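Local coordinates for peptide-binding protein (Photobacterium damsela subsp. piscicida, PDB 6SQX) that cleaves the peptidoglycan of potentially competing bacteria as a secreted D,L-endopeptidase of the NlpC/P60 family, probably by a cysteine-type mechanism, at residues S39-D42 with L43-I47; L112-T115 with S116-N120; L422-G425 with N426-G430; Y64-Q67 with W68-D71; N125-L128 with K129-P132. All coordinates share one frame; numbering follows the deposited sequence.

Contact 1: residues S39-D42 with L43-I47. With EDO (1,2-ethanediol), chain G.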
loop_
_atom_site.group_PDB
_atom_site.type_symbol
_atom_site.label_atom_id
_atom_site.label_comp_id
_atom_site.label_asym_id
_atom_site.label_seq_id
_atom_site.Cartn_x
_atom_site.Cartn_y
_atom_site.Cartn_z
ATOM N N SER A 39 19.443 -16.649 -8.922
ATOM C CA SER A 39 20.579 -17.425 -9.396
ATOM C C SER A 39 21.796 -16.524 -9.537
ATOM O O SER A 39 21.680 -15.308 -9.710
ATOM C CB SER A 39 20.261 -18.074 -10.741
ATOM O OG SER A 39 19.952 -17.084 -11.692
ATOM N N HIS A 40 22.980 -17.129 -9.453
ATOM C CA HIS A 40 24.194 -16.321 -9.496
ATOM C C HIS A 40 24.321 -15.594 -10.829
ATOM O O HIS A 40 24.672 -14.410 -10.865
ATOM C CB HIS A 40 25.441 -17.146 -9.177
ATOM C CG HIS A 40 26.604 -16.300 -8.755
ATOM N ND1 HIS A 40 27.696 -16.071 -9.566
ATOM C CD2 HIS A 40 26.822 -15.591 -7.620
ATOM C CE1 HIS A 40 28.544 -15.271 -8.942
ATOM N NE2 HIS A 40 28.038 -14.962 -7.762
ATOM N N LYS A 41 23.958 -16.260 -11.924
ATOM C CA LYS A 41 24.067 -15.630 -13.234
ATOM C C LYS A 41 23.097 -14.469 -13.409
ATOM O O LYS A 41 23.342 -13.604 -14.251
ATOM C CB LYS A 41 23.871 -16.662 -14.343
ATOM C CG LYS A 41 22.457 -17.205 -14.459
ATOM C CD LYS A 41 22.349 -18.171 -15.634
ATOM C CE LYS A 41 20.908 -18.617 -15.853
ATOM N NZ LYS A 41 20.017 -17.478 -16.226
ATOM N N ASP A 42 22.012 -14.415 -12.624
ATOM C CA ASP A 42 21.087 -13.299 -12.725
ATOM C C ASP A 42 21.477 -12.129 -11.836
ATOM O O ASP A 42 20.910 -11.043 -11.993
ATOM C CB ASP A 42 19.666 -13.739 -12.354
ATOM C CG ASP A 42 19.023 -14.611 -13.408
ATOM O OD1 ASP A 42 19.457 -14.549 -14.575
ATOM O OD2 ASP A 42 18.074 -15.354 -13.060
ATOM N N LEU A 43 22.412 -12.332 -10.898
ATOM C CA LEU A 43 22.747 -11.285 -9.936
ATOM C C LEU A 43 22.934 -9.936 -10.611
ATOM O O LEU A 43 22.350 -8.925 -10.195
ATOM C CB LEU A 43 24.031 -11.659 -9.206
ATOM C CG LEU A 43 23.941 -12.315 -7.846
ATOM C CD1 LEU A 43 25.316 -12.264 -7.252
ATOM C CD2 LEU A 43 22.908 -11.621 -6.953
ATOM N N ASP A 44 23.727 -9.916 -11.682
ATOM C CA ASP A 44 24.123 -8.693 -12.356
ATOM C C ASP A 44 23.126 -8.226 -13.412
ATOM O O ASP A 44 23.420 -7.264 -14.120
ATOM C CB ASP A 44 25.493 -8.885 -13.007
ATOM C CG ASP A 44 26.568 -9.201 -11.997
ATOM O OD1 ASP A 44 26.743 -8.399 -11.048
ATOM O OD2 ASP A 44 27.224 -10.257 -12.141
ATOM N N LYS A 45 21.974 -8.877 -13.548
ATOM C CA LYS A 45 21.029 -8.520 -14.600
ATOM C C LYS A 45 19.922 -7.604 -14.083
ATOM O O LYS A 45 19.659 -7.505 -12.877
ATOM C CB LYS A 45 20.388 -9.768 -15.214
ATOM C CG LYS A 45 21.361 -10.713 -15.943
ATOM C CD LYS A 45 20.593 -11.921 -16.436
ATOM C CE LYS A 45 21.495 -13.017 -16.972
ATOM N NZ LYS A 45 20.746 -14.298 -17.076
ATOM N N ASN A 46 19.265 -6.937 -15.030
ATOM C CA ASN A 46 18.031 -6.221 -14.753
ATOM C C ASN A 46 16.836 -7.122 -15.030
ATOM O O ASN A 46 16.854 -7.953 -15.944
ATOM C CB ASN A 46 17.931 -4.950 -15.597
ATOM C CG ASN A 46 18.941 -3.903 -15.191
ATOM O OD1 ASN A 46 19.328 -3.822 -14.031
ATOM N ND2 ASN A 46 19.395 -3.110 -16.158
ATOM N N ILE A 47 15.782 -6.936 -14.235
ATOM C CA ILE A 47 14.608 -7.804 -14.332
ATOM C C ILE A 47 13.815 -7.510 -15.602
ATOM O O ILE A 47 13.242 -8.418 -16.216
ATOM C CB ILE A 47 13.737 -7.687 -13.067
ATOM C CG1 ILE A 47 14.595 -7.946 -11.834
ATOM C CG2 ILE A 47 12.551 -8.631 -13.118
ATOM C CD1 ILE A 47 13.840 -7.968 -10.527
HETATM C C1 EDO G . 14.803 -15.132 -11.192
HETATM O O1 EDO G . 14.283 -16.441 -10.966
HETATM C C2 EDO G . 16.059 -14.913 -10.359
HETATM O O2 EDO G . 17.114 -15.823 -10.734
#
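A type I beta turn running from D42 to K45, in the surface loop between strand 23-25 and helix 50-64, is joined by a salt-bridge network whose hub is the carboxylate of D42. The turn is closed in the usual way by K45 N bonding to D42 O (2.9 Å), and it overlaps a preceding i to i+3 bond, from L43 N to H40 O (3.1 Å). The lysine retraces the turn: with CG beside its own backbone N (chi1 -64°) and the rest of the chain extended, K45 runs back over K41 O and delivers NZ to D42 OD1 at 2.8 Å, almost along the C-O bond. K41 NZ reaches the same oxygen from its bent end (chi4 63°), but only weakly, at 3.4 Å. Two ammonium groups thus gather round one oxygen, which would favour the charged form of D42. Its other oxygen, OD2, accepts from O2 of a bound ethanediol (2.6 Å), and that hydroxyl in turn accepts from S39 N at 3.1 Å. Apart from this network, L43 CD1 rests obliquely against the H40 ring, 3.7 Å from CD2. Beyond the turn, K45 shares a backbone bond with Y298 at the start of helix 298-308. Here is a surface type I turn whose first and fourth residues are tied by an ion pair.

Contact 2: residues L112-T115 with S116-N120; sequences LPHT and SNWVN
T115 to W118 form a type I beta turn that leads the loop into helix 118-126, closed by a weak bond from W118 N to T115 O (3.3 Å). Its side chains add a second link: T115 OG1 donates to N117 OD1 at 3.2 Å, approaching nearly end-on to the amide carbonyl, and the same hydroxyl oxygen lies 3.2 Å from W118 CB. H114 stacks face to face on W118, with the imidazole centroid 3.8 Å from that of the indole six-membered ring and the planes only 13° apart. H114 ND1 stands almost directly over W118 CD2, 3.4 Å away, while H114 CB covers the five-membered ring in a CH-pi contact. W118 can lie under the histidine because its CG is placed between its backbone N and carbonyl carbon (chi1 84°), turning the indole back along the incoming chain. The imidazole is held from its outer end too, since H114 NE2 is hydrogen-bonded to A159 O. V119 CG2 packs on the opposite indole face, toward its rim, so the ring is sandwiched. Within this sandwich W118 NE1 is buried without a hydrogen-bond partner, its nearest imidazole atom being H114 CG at 3.7 Å.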
loop_
_atom_site.group_PDB
_atom_site.type_symbol
_atom_site.label_atom_id
_atom_site.label_comp_id
_atom_site.label_asym_id
_atom_site.label_seq_id
_atom_site.Cartn_x
_atom_site.Cartn_y
_atom_site.Cartn_z
ATOM N N LEU A 112 -13.276 0.456 23.685
ATOM C CA LEU A 112 -14.566 0.674 24.335
ATOM C C LEU A 112 -15.659 0.768 23.280
ATOM O O LEU A 112 -15.409 1.219 22.158
ATOM C CB LEU A 112 -14.542 1.982 25.120
ATOM C CG LEU A 112 -13.594 1.991 26.319
ATOM C CD1 LEU A 112 -13.493 3.399 26.864
ATOM C CD2 LEU A 112 -14.128 1.055 27.391
ATOM N N PRO A 113 -16.853 0.294 23.597
ATOM C CA PRO A 113 -17.950 0.422 22.635
ATOM C C PRO A 113 -18.141 1.879 22.248
ATOM O O PRO A 113 -18.073 2.784 23.087
ATOM C CB PRO A 113 -19.168 -0.098 23.408
ATOM C CG PRO A 113 -18.634 -0.848 24.573
ATOM C CD PRO A 113 -17.266 -0.315 24.874
ATOM N N HIS A 114 -18.377 2.101 20.960
ATOM C CA HIS A 114 -18.754 3.432 20.510
ATOM C C HIS A 114 -20.118 3.826 21.066
ATOM O O HIS A 114 -21.042 3.011 21.163
ATOM C CB HIS A 114 -18.814 3.484 18.991
ATOM C CG HIS A 114 -17.477 3.715 18.362
ATOM N ND1 HIS A 114 -16.750 4.868 18.583
ATOM C CD2 HIS A 114 -16.741 2.968 17.500
ATOM C CE1 HIS A 114 -15.620 4.811 17.906
ATOM N NE2 HIS A 114 -15.578 3.662 17.250
ATOM N N THR A 115 -20.240 5.098 21.422
ATOM C CA THR A 115 -21.548 5.664 21.711
ATOM C C THR A 115 -22.438 5.567 20.474
ATOM O O THR A 115 -21.962 5.537 19.335
ATOM C CB THR A 115 -21.388 7.122 22.132
ATOM O OG1 THR A 115 -20.884 7.873 21.021
ATOM C CG2 THR A 115 -20.381 7.223 23.282
ATOM N N SER A 116 -23.753 5.506 20.713
ATOM C CA SER A 116 -24.712 5.286 19.634
ATOM C C SER A 116 -24.716 6.410 18.599
ATOM O O SER A 116 -25.095 6.172 17.445
ATOM C CB SER A 116 -26.109 5.129 20.227
ATOM O OG SER A 116 -26.357 6.184 21.138
ATOM N N ASN A 117 -24.297 7.618 18.977
ATOM C CA ASN A 117 -24.361 8.778 18.101
ATOM C C ASN A 117 -22.982 9.284 17.678
ATOM O O ASN A 117 -22.860 10.440 17.265
ATOM C CB ASN A 117 -25.099 9.895 18.830
ATOM C CG ASN A 117 -24.308 10.409 20.026
ATOM O OD1 ASN A 117 -23.393 9.727 20.528
ATOM N ND2 ASN A 117 -24.644 11.617 20.482
ATOM N N TRP A 118 -21.938 8.456 17.778
ATOM C CA TRP A 118 -20.583 8.993 17.668
ATOM C C TRP A 118 -20.263 9.543 16.279
ATOM O O TRP A 118 -19.406 10.421 16.164
ATOM C CB TRP A 118 -19.550 7.950 18.098
ATOM C CG TRP A 118 -19.190 7.028 17.020
ATOM C CD1 TRP A 118 -19.947 5.997 16.530
ATOM C CD2 TRP A 118 -17.961 7.027 16.263
ATOM N NE1 TRP A 118 -19.254 5.351 15.518
ATOM C CE2 TRP A 118 -18.044 5.972 15.332
ATOM C CE3 TRP A 118 -16.798 7.810 16.297
ATOM C CZ2 TRP A 118 -17.013 5.684 14.427
ATOM C CZ3 TRP A 118 -15.767 7.513 15.414
ATOM C CH2 TRP A 118 -15.885 6.471 14.479
ATOM N N VAL A 119 -20.942 9.073 15.229
ATOM C CA VAL A 119 -20.707 9.606 13.888
ATOM C C VAL A 119 -21.273 11.015 13.734
ATOM O O VAL A 119 -20.808 11.780 12.877
ATOM C CB VAL A 119 -21.260 8.624 12.834
ATOM C CG1 VAL A 119 -20.942 9.079 11.417
ATOM C CG2 VAL A 119 -20.711 7.220 13.073
ATOM N N ASN A 120 -22.268 11.385 14.549
ATOM C CA ASN A 120 -22.940 12.666 14.344
ATOM C C ASN A 120 -21.958 13.831 14.414
ATOM O O ASN A 120 -21.981 14.725 13.560
ATOM C CB ASN A 120 -24.089 12.851 15.335
ATOM C CG ASN A 120 -25.238 11.936 15.033
ATOM O OD1 ASN A 120 -25.205 11.230 14.018
ATOM N ND2 ASN A 120 -26.256 11.931 15.886
#

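Contact 3: residues L422-G425 with N426-G430. With EDO (1,2-ethanediol), chain Q.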
loop_
_atom_site.group_PDB
_atom_site.type_symbol
_atom_site.label_atom_id
_atom_site.label_comp_id
_atom_site.label_asym_id
_atom_site.label_seq_id
_atom_site.Cartn_x
_atom_site.Cartn_y
_atom_site.Cartn_z
ATOM N N LEU A 422 -8.296 -20.616 9.707
ATOM C CA LEU A 422 -8.467 -21.957 10.252
ATOM C C LEU A 422 -9.936 -22.159 10.579
ATOM O O LEU A 422 -10.656 -21.196 10.865
ATOM C CB LEU A 422 -7.713 -22.102 11.587
ATOM C CG LEU A 422 -6.254 -21.648 11.628
ATOM C CD1 LEU A 422 -5.681 -21.723 13.049
ATOM C CD2 LEU A 422 -5.429 -22.468 10.617
ATOM N N VAL A 423 -10.394 -23.412 10.544
ATOM C CA VAL A 423 -11.762 -23.730 10.971
ATOM C C VAL A 423 -11.713 -24.946 11.890
ATOM O O VAL A 423 -11.006 -25.914 11.597
ATOM C CB VAL A 423 -12.709 -23.965 9.758
ATOM C CG1 VAL A 423 -14.098 -24.269 10.204
ATOM C CG2 VAL A 423 -12.752 -22.728 8.903
ATOM N N ASN A 424 -12.445 -24.904 13.002
ATOM C CA ASN A 424 -12.472 -26.068 13.888
ATOM C C ASN A 424 -13.677 -26.964 13.592
ATOM O O ASN A 424 -14.447 -26.733 12.652
ATOM C CB ASN A 424 -12.351 -25.682 15.365
ATOM C CG ASN A 424 -13.607 -25.014 15.917
ATOM O OD1 ASN A 424 -14.657 -25.012 15.277
ATOM N ND2 ASN A 424 -13.505 -24.458 17.129
ATOM N N GLY A 425 -13.851 -28.004 14.411
ATOM C CA GLY A 425 -14.905 -28.976 14.157
ATOM C C GLY A 425 -16.306 -28.439 14.353
ATOM O O GLY A 425 -17.264 -29.061 13.867
ATOM N N ASN A 426 -16.457 -27.311 15.043
ATOM C CA ASN A 426 -17.728 -26.603 15.202
ATOM C C ASN A 426 -17.928 -25.512 14.169
ATOM O O ASN A 426 -18.871 -24.719 14.304
ATOM C CB ASN A 426 -17.822 -25.969 16.588
ATOM C CG ASN A 426 -18.056 -26.987 17.673
ATOM O OD1 ASN A 426 -18.840 -27.928 17.496
ATOM N ND2 ASN A 426 -17.359 -26.822 18.802
ATOM N N ASN A 427 -17.100 -25.482 13.131
ATOM C CA ASN A 427 -17.130 -24.435 12.108
ATOM C C ASN A 427 -16.856 -23.047 12.676
ATOM O O ASN A 427 -17.232 -22.040 12.077
ATOM C CB ASN A 427 -18.421 -24.452 11.277
ATOM C CG ASN A 427 -18.181 -24.074 9.832
ATOM O OD1 ASN A 427 -17.192 -24.492 9.230
ATOM N ND2 ASN A 427 -19.082 -23.276 9.265
ATOM N N GLU A 428 -16.165 -22.959 13.808
ATOM C CA GLU A 428 -15.675 -21.671 14.311
ATOM C C GLU A 428 -14.344 -21.317 13.644
ATOM O O GLU A 428 -13.548 -22.194 13.325
ATOM C CB GLU A 428 -15.507 -21.754 15.828
ATOM C CG GLU A 428 -16.852 -21.974 16.545
ATOM C CD GLU A 428 -16.723 -22.593 17.940
ATOM O OE1 GLU A 428 -15.618 -22.992 18.335
ATOM O OE2 GLU A 428 -17.752 -22.699 18.648
ATOM N N GLN A 429 -14.133 -20.025 13.385
ATOM C CA GLN A 429 -12.927 -19.593 12.684
ATOM C C GLN A 429 -11.773 -19.318 13.637
ATOM O O GLN A 429 -11.962 -18.970 14.811
ATOM C CB GLN A 429 -13.168 -18.340 11.834
ATOM C CG GLN A 429 -13.279 -17.047 12.624
ATOM C CD GLN A 429 -13.337 -15.800 11.739
ATOM O OE1 GLN A 429 -12.976 -15.826 10.559
ATOM N NE2 GLN A 429 -13.793 -14.706 12.315
ATOM N N GLY A 430 -10.563 -19.458 13.098
ATOM C CA GLY A 430 -9.349 -19.102 13.806
ATOM C C GLY A 430 -8.377 -18.533 12.796
ATOM O O GLY A 430 -8.667 -18.431 11.599
HETATM C C1 EDO Q . -10.200 -25.597 19.318
HETATM O O1 EDO Q . -11.290 -24.672 19.366
HETATM C C2 EDO Q . -10.526 -26.682 18.304
HETATM O O2 EDO Q . -11.708 -27.392 18.707
#
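The beta hairpin of strands 419-424 and 429-433 closes through a type I turn with a G1 bulge, in which N424 and E428 flank the three loop residues. N427 N bonds to N424 O, whereas N424 N reaches past it to E428 O; N427 takes the bulge position with positive phi (61°). Away from the loop, along the two strands, L422 and G430 form a hydrogen-bonded antiparallel pair (L422 N to G430 O 2.9 Å, G430 N to L422 O 2.8 Å), and V423 faces Q429 as a non-hydrogen-bonded pair.

The N424 amide bridges the bend. With CG between the backbone N and the carbonyl carbon (chi1 72°), it turns in over the loop, and OD1 accepts from N426 N and from E428 N, each 2.9 Å from it and on opposite faces of the amide plane. The N426 bond makes an Asx turn. ND2 gives a nearly straight bond to E428 OE1 (2.8 Å, 172°), with OE1 in the amide plane, and with ND2 on the anti side of the carboxylate and tilted out of its plane. A bound ethanediol, also bonded to D456, takes a further bond from ND2, so both ends of the amide are engaged and its orientation is fixed. Alongside, V423 CG1 lies 3.3 Å from N427 OD1. L422 packs against W457 and L459 of strand 457-459. The whole is a 3:5 hairpin, type I turn plus G1 bulge, joining the two inner strands of the four-stranded mixed sheet.

Contact 4: residues Y64-Q67 with W68-D71; sequences YYFQ and WSDD
Y65 and W68 pack obliquely at the buried end of this turn, where the chain leaves helix 50-64: the rings are inclined at 40°, and Y65 CD1 touches W68 CE3 at 3.7 Å. Both have CG beside the backbone N, which sends the two rings off the same side of the 3-10 turn closed by W68 N on Y65 O (2.9 Å). This end is tight. W68 and W226 meet edge-to-face, and W226 is also hydrogen-bonded to Y65 OH, while W68 NE1 bonds to G143 O and P186 lies against both rings.

Toward S69 and D71 the contact grows looser and more exposed, and hydrogen bonds carry more of it, although F66 itself stays buried against P81 and N82. F66 O is gripped twice by S69, whose hydroxyl OG comes in the carbonyl plane on a lone pair (2.8 Å) while its backbone N approaches from above that plane (3.0 Å). OG, placed between its own N and carbonyl carbon (chi1 82°), also accepts from D71 N at 3.2 Å. A water spans Q67 O and S69 O, and exposed D71 meets F66 only through CB, 3.8 Å from CE1. Together they make a helix exit through a 3-10 turn and an ST turn, set against strands 142-145 and 186-192 of a five-stranded antiparallel sheet that probably belongs to the SH3b-type domain.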
loop_
_atom_site.group_PDB
_atom_site.type_symbol
_atom_site.label_atom_id
_atom_site.label_comp_id
_atom_site.label_asym_id
_atom_site.label_seq_id
_atom_site.Cartn_x
_atom_site.Cartn_y
_atom_site.Cartn_z
ATOM N N TYR A 64 1.315 9.313 -10.964
ATOM C CA TYR A 64 1.790 9.899 -9.711
ATOM C C TYR A 64 1.541 11.406 -9.663
ATOM O O TYR A 64 1.206 11.952 -8.597
ATOM C CB TYR A 64 3.283 9.624 -9.568
ATOM C CG TYR A 64 3.902 10.035 -8.259
ATOM C CD1 TYR A 64 3.629 9.326 -7.091
ATOM C CD2 TYR A 64 4.824 11.084 -8.200
ATOM C CE1 TYR A 64 4.256 9.658 -5.878
ATOM C CE2 TYR A 64 5.432 11.418 -7.006
ATOM C CZ TYR A 64 5.117 10.715 -5.854
ATOM O OH TYR A 64 5.741 11.015 -4.648
ATOM N N TYR A 65 1.685 12.088 -10.802
ATOM C CA TYR A 65 1.452 13.534 -10.880
ATOM C C TYR A 65 0.054 13.903 -11.363
ATOM O O TYR A 65 -0.196 15.083 -11.641
ATOM C CB TYR A 65 2.518 14.212 -11.767
ATOM C CG TYR A 65 3.909 14.113 -11.153
ATOM C CD1 TYR A 65 4.264 14.897 -10.055
ATOM C CD2 TYR A 65 4.862 13.237 -11.675
ATOM C CE1 TYR A 65 5.549 14.813 -9.489
ATOM C CE2 TYR A 65 6.125 13.144 -11.102
ATOM C CZ TYR A 65 6.462 13.943 -10.026
ATOM O OH TYR A 65 7.754 13.844 -9.469
ATOM N N PHE A 66 -0.867 12.941 -11.399
ATOM C CA PHE A 66 -2.194 13.214 -11.949
ATOM C C PHE A 66 -2.885 14.346 -11.209
ATOM O O PHE A 66 -3.610 15.144 -11.827
ATOM C CB PHE A 66 -3.034 11.946 -11.838
ATOM C CG PHE A 66 -4.418 12.106 -12.372
ATOM C CD1 PHE A 66 -4.645 12.248 -13.736
ATOM C CD2 PHE A 66 -5.503 12.090 -11.513
ATOM C CE1 PHE A 66 -5.958 12.368 -14.224
ATOM C CE2 PHE A 66 -6.820 12.200 -11.990
ATOM C CZ PHE A 66 -7.025 12.357 -13.355
ATOM N N GLN A 67 -2.694 14.455 -9.891
ATOM C CA GLN A 67 -3.396 15.518 -9.162
ATOM C C GLN A 67 -2.876 16.905 -9.503
ATOM O O GLN A 67 -3.506 17.893 -9.127
ATOM C CB GLN A 67 -3.313 15.306 -7.638
ATOM C CG GLN A 67 -3.885 13.974 -7.176
ATOM C CD GLN A 67 -5.329 13.749 -7.569
ATOM O OE1 GLN A 67 -6.091 14.683 -7.840
ATOM N NE2 GLN A 67 -5.722 12.501 -7.542
ATOM N N TRP A 68 -1.713 17.001 -10.143
ATOM C CA TRP A 68 -1.171 18.279 -10.574
ATOM C C TRP A 68 -1.492 18.545 -12.026
ATOM O O TRP A 68 -1.070 19.571 -12.575
ATOM C CB TRP A 68 0.345 18.329 -10.343
ATOM C CG TRP A 68 0.765 18.456 -8.925
ATOM C CD1 TRP A 68 -0.043 18.538 -7.815
ATOM C CD2 TRP A 68 2.119 18.454 -8.436
ATOM N NE1 TRP A 68 0.739 18.636 -6.662
ATOM C CE2 TRP A 68 2.056 18.583 -7.027
ATOM C CE3 TRP A 68 3.374 18.387 -9.056
ATOM C CZ2 TRP A 68 3.210 18.626 -6.229
ATOM C CZ3 TRP A 68 4.512 18.454 -8.258
ATOM C CH2 TRP A 68 4.421 18.549 -6.864
ATOM N N SER A 69 -2.297 17.676 -12.640
ATOM C CA SER A 69 -2.574 17.781 -14.067
ATOM C C SER A 69 -3.861 18.547 -14.341
ATOM O O SER A 69 -4.723 18.705 -13.485
ATOM C CB SER A 69 -2.646 16.396 -14.718
ATOM O OG SER A 69 -3.912 15.787 -14.546
ATOM N N ASP A 70 -3.977 19.025 -15.570
ATOM C CA ASP A 70 -5.176 19.762 -15.915
ATOM C C ASP A 70 -6.399 18.857 -15.958
ATOM O O ASP A 70 -7.523 19.371 -15.928
ATOM C CB ASP A 70 -4.994 20.473 -17.267
ATOM C CG ASP A 70 -4.065 21.675 -17.184
ATOM O OD1 ASP A 70 -3.728 22.081 -16.041
ATOM O OD2 ASP A 70 -3.696 22.224 -18.260
ATOM N N ASP A 71 -6.198 17.532 -16.028
ATOM C CA ASP A 71 -7.281 16.554 -16.142
ATOM C C ASP A 71 -8.020 16.328 -14.823
ATOM O O ASP A 71 -9.187 15.915 -14.833
ATOM C CB ASP A 71 -6.713 15.207 -16.617
ATOM C CG ASP A 71 -6.125 15.269 -18.021
ATOM O OD1 ASP A 71 -6.700 15.973 -18.884
ATOM O OD2 ASP A 71 -5.075 14.619 -18.260
HETATM O O HOH W 1 -4.887 19.526 -10.832
#

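Contact 5: residues N125-L128 with K129-P132; sequences NMNL and KSFP
N127 carries the polar core of a 3-10 turn that follows helix 118-126, bonding to K129 and S130 through two different oxygens. Its backbone O takes the S130 hydroxyl, OG at 3.0 Å in the carbonyl plane and close to the C=O direction, together with a longer bond from S130 N (3.3 Å) that comes from above that plane. The side-chain OD1 accepts from K129 NZ at 3.0 Å, tilted 34° out of the amide plane. To get there the lysine doubles back: CG stands between its N and carbonyl carbon (chi1 64°) and the chain bends again at the end, so that the aliphatic part brushes the amide, with K129 CG 3.2 Å from N127 OD1. Positive phi at N127 breaks the helix, and the next bond, F131 N to L128 O (3.0 Å), carries the turn one residue further.

Outward, polar bonds give way to apolar contact. L128 CD2 lies at a loose 4.3 Å from F131 CD2, and the phenyl ring, whose CG is anti to its own N, is directed toward I90, I190 and H191. A cis peptide bond then folds P132 back, and its CB lies over one face of the F131 ring, 3.9 Å above the plane and over the centre.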
loop_
_atom_site.group_PDB
_atom_site.type_symbol
_atom_site.label_atom_id
_atom_site.label_comp_id
_atom_site.label_asym_id
_atom_site.label_seq_id
_atom_site.Cartn_x
_atom_site.Cartn_y
_atom_site.Cartn_z
ATOM N N ASN A 125 -18.715 17.945 11.488
ATOM C CA ASN A 125 -17.415 18.546 11.200
ATOM C C ASN A 125 -17.037 18.408 9.728
ATOM O O ASN A 125 -16.285 19.240 9.197
ATOM C CB ASN A 125 -16.368 17.869 12.078
ATOM C CG ASN A 125 -15.084 18.683 12.225
ATOM O OD1 ASN A 125 -15.097 19.922 12.177
ATOM N ND2 ASN A 125 -13.967 17.982 12.435
ATOM N N MET A 126 -17.515 17.350 9.060
ATOM C CA MET A 126 -17.252 17.192 7.632
ATOM C C MET A 126 -17.907 18.291 6.810
ATOM O O MET A 126 -17.410 18.625 5.730
ATOM C CB MET A 126 -17.719 15.817 7.141
ATOM C CG MET A 126 -16.882 14.697 7.733
ATOM S SD MET A 126 -17.624 13.072 7.488
ATOM C CE MET A 126 -17.389 12.782 5.732
ATOM N N ASN A 127 -19.029 18.833 7.285
ATOM C CA ASN A 127 -19.695 19.984 6.658
ATOM C C ASN A 127 -19.848 19.806 5.146
ATOM O O ASN A 127 -19.422 20.647 4.347
ATOM C CB ASN A 127 -18.968 21.286 6.999
ATOM C CG ASN A 127 -19.703 22.520 6.479
ATOM O OD1 ASN A 127 -20.932 22.527 6.367
ATOM N ND2 ASN A 127 -18.950 23.549 6.127
ATOM N N LEU A 128 -20.454 18.684 4.743
ATOM C CA LEU A 128 -20.595 18.367 3.319
ATOM C C LEU A 128 -21.572 19.267 2.578
ATOM O O LEU A 128 -21.548 19.278 1.338
ATOM C CB LEU A 128 -21.007 16.898 3.123
ATOM C CG LEU A 128 -19.974 15.881 3.585
ATOM C CD1 LEU A 128 -20.468 14.458 3.343
ATOM C CD2 LEU A 128 -18.656 16.159 2.847
ATOM N N LYS A 129 -22.401 20.023 3.288
ATOM C CA LYS A 129 -23.280 20.943 2.580
ATOM C C LYS A 129 -22.489 21.984 1.788
ATOM O O LYS A 129 -23.012 22.544 0.813
ATOM C CB LYS A 129 -24.286 21.591 3.540
ATOM C CG LYS A 129 -23.646 22.463 4.610
ATOM C CD LYS A 129 -24.715 23.245 5.383
ATOM C CE LYS A 129 -24.095 24.311 6.286
ATOM N NZ LYS A 129 -23.408 23.739 7.482
ATOM N N SER A 130 -21.250 22.258 2.176
ATOM C CA SER A 130 -20.409 23.227 1.485
ATOM C C SER A 130 -19.427 22.580 0.504
ATOM O O SER A 130 -18.540 23.263 -0.006
ATOM C CB SER A 130 -19.649 24.086 2.504
ATOM O OG SER A 130 -18.675 23.316 3.197
ATOM N N PHE A 131 -19.589 21.299 0.206
ATOM C CA PHE A 131 -18.611 20.572 -0.592
ATOM C C PHE A 131 -18.593 21.065 -2.039
ATOM O O PHE A 131 -19.658 21.246 -2.647
ATOM C CB PHE A 131 -18.966 19.081 -0.604
ATOM C CG PHE A 131 -17.985 18.227 -1.400
ATOM C CD1 PHE A 131 -18.141 18.066 -2.777
ATOM C CD2 PHE A 131 -16.877 17.628 -0.782
ATOM C CE1 PHE A 131 -17.234 17.320 -3.529
ATOM C CE2 PHE A 131 -15.991 16.869 -1.529
ATOM C CZ PHE A 131 -16.151 16.710 -2.899
ATOM N N PRO A 132 -17.403 21.239 -2.644
ATOM C CA PRO A 132 -16.076 21.191 -2.022
ATOM C C PRO A 132 -15.714 22.607 -1.567
ATOM O O PRO A 132 -15.870 23.552 -2.360
ATOM C CB PRO A 132 -15.184 20.713 -3.177
ATOM C CG PRO A 132 -15.817 21.298 -4.419
ATOM C CD PRO A 132 -17.317 21.345 -4.120
#

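How the contacts relate
Along the chain the five local contacts run in the order 1, 4, 2, 5, 3, and none touches another. Contacts 1 and 4 lie before and after helix 50-64, their centres 36 Å apart. Contacts 2 and 5 bracket helix 118-126, one at its entry and one at its exit, with centres 21 Å and nearest atoms about 5 Å apart. Contacts 4 and 5 both border strand 186-192 of the five-stranded sheet in what is probably the SH3-like part, 24 Å from centre to centre. Contact 3 belongs to a separate four-stranded sheet, 48 Å from contact 4 across the chain's centre. Contacts 4 and 5 thus set two helix ends against one sheet, while contact 3 lies in a different sheet of this multidomain hydrolase.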